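Local coordinates for sperm autoantigenic protein 17 (PDB 7MY4) that probably dimerises through an RIIa-type docking and dimerization domain and docks A-kinase anchoring proteins, at residues N20-E28 / F40-L48. Sequence-based numbering, arbitrary orientation.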
loop_
_atom_site.group_PDB
_atom_site.type_symbol
_atom_site.label_atom_id
_atom_site.label_comp_id
_atom_site.label_asym_id
_atom_site.label_seq_id
_atom_site.Cartn_x
_atom_site.Cartn_y
_atom_site.Cartn_z
ATOM N N ASN A 20 2.268 -7.522 -8.467
ATOM C CA ASN A 20 3.034 -7.575 -7.232
ATOM C C ASN A 20 2.181 -7.199 -6.027
ATOM O O ASN A 20 2.391 -7.724 -4.920
ATOM C CB ASN A 20 4.245 -6.643 -7.334
ATOM C CG ASN A 20 5.349 -7.202 -8.203
ATOM O OD1 ASN A 20 5.284 -8.342 -8.689
ATOM N ND2 ASN A 20 6.410 -6.413 -8.378
ATOM N N LEU A 21 1.275 -6.230 -6.191
ATOM C CA LEU A 21 0.443 -5.841 -5.063
ATOM C C LEU A 21 -0.391 -7.027 -4.586
ATOM O O LEU A 21 -0.445 -7.328 -3.378
ATOM C CB LEU A 21 -0.440 -4.655 -5.450
ATOM C CG LEU A 21 -1.167 -4.023 -4.282
ATOM C CD1 LEU A 21 -0.193 -3.265 -3.398
ATOM C CD2 LEU A 21 -2.283 -3.066 -4.741
ATOM N N LEU A 22 -1.047 -7.715 -5.527
ATOM C CA LEU A 22 -1.828 -8.896 -5.180
ATOM C C LEU A 22 -0.954 -10.007 -4.603
ATOM O O LEU A 22 -1.385 -10.754 -3.699
ATOM C CB LEU A 22 -2.574 -9.400 -6.417
ATOM C CG LEU A 22 -3.626 -8.474 -7.016
ATOM C CD1 LEU A 22 -4.172 -9.137 -8.234
ATOM C CD2 LEU A 22 -4.726 -8.175 -6.019
ATOM N N GLU A 23 0.253 -10.175 -5.159
ATOM C CA GLU A 23 1.142 -11.226 -4.671
ATOM C C GLU A 23 1.524 -10.991 -3.215
ATOM O O GLU A 23 1.625 -11.938 -2.424
ATOM C CB GLU A 23 2.399 -11.298 -5.539
ATOM C CG GLU A 23 3.328 -12.435 -5.056
ATOM C CD GLU A 23 4.524 -12.705 -5.936
ATOM O OE1 GLU A 23 4.504 -12.340 -7.133
ATOM O OE2 GLU A 23 5.496 -13.334 -5.428
ATOM N N GLY A 24 1.746 -9.729 -2.840
ATOM C CA GLY A 24 2.127 -9.432 -1.464
ATOM C C GLY A 24 1.023 -9.791 -0.491
ATOM O O GLY A 24 1.255 -10.409 0.555
ATOM N N LEU A 25 -0.204 -9.417 -0.836
ATOM C CA LEU A 25 -1.349 -9.841 -0.043
ATOM C C LEU A 25 -1.399 -11.359 0.036
ATOM O O LEU A 25 -1.549 -11.941 1.116
ATOM C CB LEU A 25 -2.632 -9.295 -0.666
ATOM C CG LEU A 25 -3.928 -9.847 -0.061
ATOM C CD1 LEU A 25 -4.058 -9.419 1.398
ATOM C CD2 LEU A 25 -5.111 -9.410 -0.877
ATOM N N THR A 26 -1.299 -12.009 -1.114
ATOM C CA THR A 26 -1.472 -13.458 -1.172
ATOM C C THR A 26 -0.447 -14.166 -0.315
ATOM O O THR A 26 -0.775 -15.089 0.440
ATOM C CB THR A 26 -1.365 -13.907 -2.633
ATOM O OG1 THR A 26 -2.430 -13.296 -3.369
ATOM C CG2 THR A 26 -1.457 -15.431 -2.742
ATOM N N ARG A 27 0.810 -13.752 -0.419
ATOM C CA ARG A 27 1.842 -14.415 0.363
ATOM C C ARG A 27 1.628 -14.206 1.853
ATOM O O ARG A 27 1.907 -15.109 2.651
ATOM C CB ARG A 27 3.208 -13.927 -0.087
ATOM C CG ARG A 27 3.532 -14.517 -1.443
ATOM C CD ARG A 27 4.968 -14.419 -1.758
ATOM N NE ARG A 27 5.365 -14.822 -3.104
ATOM C CZ ARG A 27 5.762 -16.043 -3.454
ATOM N NH1 ARG A 27 5.791 -17.045 -2.577
ATOM N NH2 ARG A 27 6.159 -16.270 -4.700
ATOM N N GLU A 28 1.123 -13.038 2.260
ATOM C CA GLU A 28 0.903 -12.849 3.693
ATOM C C GLU A 28 -0.315 -13.638 4.175
ATOM O O GLU A 28 -0.299 -14.181 5.287
ATOM C CB GLU A 28 0.776 -11.365 4.036
ATOM C CG GLU A 28 2.096 -10.603 3.930
ATOM C CD GLU A 28 3.234 -11.246 4.705
ATOM O OE1 GLU A 28 3.104 -11.396 5.947
ATOM O OE2 GLU A 28 4.251 -11.630 4.067
ATOM N N PHE A 40 -8.467 -9.869 7.264
ATOM C CA PHE A 40 -7.008 -9.817 7.173
ATOM C C PHE A 40 -6.555 -8.916 6.025
ATOM O O PHE A 40 -5.562 -8.180 6.147
ATOM C CB PHE A 40 -6.468 -11.241 6.984
ATOM C CG PHE A 40 -4.978 -11.317 6.932
ATOM C CD1 PHE A 40 -4.315 -11.172 5.724
ATOM C CD2 PHE A 40 -4.253 -11.515 8.075
ATOM C CE1 PHE A 40 -2.944 -11.225 5.670
ATOM C CE2 PHE A 40 -2.874 -11.560 8.025
ATOM C CZ PHE A 40 -2.231 -11.415 6.816
ATOM N N ALA A 41 -7.247 -8.991 4.888
ATOM C CA ALA A 41 -6.875 -8.177 3.736
ATOM C C ALA A 41 -7.033 -6.696 4.040
ATOM O O ALA A 41 -6.215 -5.870 3.620
ATOM C CB ALA A 41 -7.701 -8.576 2.518
ATOM N N ALA A 42 -8.086 -6.327 4.759
ATOM C CA ALA A 42 -8.244 -4.915 5.080
ATOM C C ALA A 42 -7.109 -4.457 5.981
ATOM O O ALA A 42 -6.573 -3.350 5.814
ATOM C CB ALA A 42 -9.601 -4.686 5.738
ATOM N N VAL A 43 -6.712 -5.304 6.934
ATOM C CA VAL A 43 -5.589 -4.959 7.800
ATOM C C VAL A 43 -4.292 -4.903 7.009
ATOM O O VAL A 43 -3.459 -4.015 7.226
ATOM C CB VAL A 43 -5.485 -5.944 8.963
ATOM C CG1 VAL A 43 -4.207 -5.640 9.769
ATOM C CG2 VAL A 43 -6.744 -5.864 9.819
ATOM N N TYR A 44 -4.098 -5.850 6.086
ATOM C CA TYR A 44 -2.908 -5.855 5.245
ATOM C C TYR A 44 -2.720 -4.517 4.538
ATOM O O TYR A 44 -1.623 -3.940 4.561
ATOM C CB TYR A 44 -2.990 -6.999 4.216
ATOM C CG TYR A 44 -1.789 -6.993 3.287
ATOM C CD1 TYR A 44 -0.609 -7.570 3.673
ATOM C CD2 TYR A 44 -1.833 -6.390 2.047
ATOM C CE1 TYR A 44 0.503 -7.552 2.853
ATOM C CE2 TYR A 44 -0.726 -6.370 1.211
ATOM C CZ TYR A 44 0.440 -6.936 1.616
ATOM O OH TYR A 44 1.570 -6.918 0.807
ATOM N N PHE A 45 -3.768 -4.019 3.873
ATOM C CA PHE A 45 -3.620 -2.777 3.113
ATOM C C PHE A 45 -3.507 -1.580 4.039
ATOM O O PHE A 45 -2.739 -0.656 3.763
ATOM C CB PHE A 45 -4.762 -2.615 2.115
ATOM C CG PHE A 45 -4.612 -3.533 0.942
ATOM C CD1 PHE A 45 -3.605 -3.315 0.016
ATOM C CD2 PHE A 45 -5.397 -4.648 0.807
ATOM C CE1 PHE A 45 -3.425 -4.180 -1.033
ATOM C CE2 PHE A 45 -5.210 -5.521 -0.260
ATOM C CZ PHE A 45 -4.230 -5.282 -1.165
ATOM N N THR A 46 -4.203 -1.597 5.170
ATOM C CA THR A 46 -4.015 -0.523 6.144
ATOM C C THR A 46 -2.561 -0.434 6.578
ATOM O O THR A 46 -1.971 0.656 6.600
ATOM C CB THR A 46 -4.949 -0.738 7.342
ATOM O OG1 THR A 46 -6.306 -0.695 6.887
ATOM C CG2 THR A 46 -4.712 0.340 8.387
ATOM N N GLU A 47 -1.956 -1.574 6.913
ATOM C CA GLU A 47 -0.578 -1.562 7.387
ATOM C C GLU A 47 0.395 -1.243 6.255
ATOM O O GLU A 47 1.408 -0.565 6.476
ATOM C CB GLU A 47 -0.236 -2.899 8.049
ATOM C CG GLU A 47 -0.963 -3.130 9.371
ATOM C CD GLU A 47 -0.700 -2.028 10.395
ATOM O OE1 GLU A 47 0.489 -1.738 10.665
ATOM O OE2 GLU A 47 -1.677 -1.439 10.907
ATOM N N LEU A 48 0.110 -1.715 5.033
ATOM C CA LEU A 48 0.975 -1.387 3.899
ATOM C C LEU A 48 0.956 0.111 3.628
ATOM O O LEU A 48 1.996 0.726 3.338
ATOM C CB LEU A 48 0.512 -2.167 2.666
ATOM C CG LEU A 48 1.360 -1.983 1.412
ATOM C CD1 LEU A 48 2.741 -2.549 1.572
ATOM C CD2 LEU A 48 0.647 -2.625 0.229
HETATM O O HOH W 1 1.263 -5.983 -1.612
#
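Tyr44 carries its ring out anti to the backbone N (chi1 178°) and toward the opposing helix, where Leu25, whose CG is likewise anti (chi1 171°), lays CD1 3.8 Å from Tyr44 CD2. The phenol lies against the backbone at Gly24: Tyr44 OH comes within 3.2 Å of Gly24 C, and a CB at Gly24 would collide with it, so glycine makes the approach possible. Leu25 CA sits over one ring face, a CH-pi contact 3.9 Å from the Tyr44 centroid, while Glu28 CG packs 3.6 Å from Tyr44 CE1. At the ring edge a water in its plane lies 2.6 Å from Tyr44 OH and donates to Leu21 O, bridging the two segments, which share no direct hydrogen bond. A phenylalanine in place of Tyr44 would probably leave that water without its phenol partner and break the polar link. Next door, Leu25 places CD1 3.9 Å from Ala41 CB and sends CD2 to Phe45 CE2, whereas Leu21 CG meets the edge of the Phe45 ring and Leu21 CD1 reaches Leu48 CD2. Segments 20-28 and 40-48, on helices 18-32 and 37-55, run 122° apart, consistent with the two-helix unit of an RIIa-type docking and dimerization domain, with Phe40 extending the contact onto Val29 and Glu32.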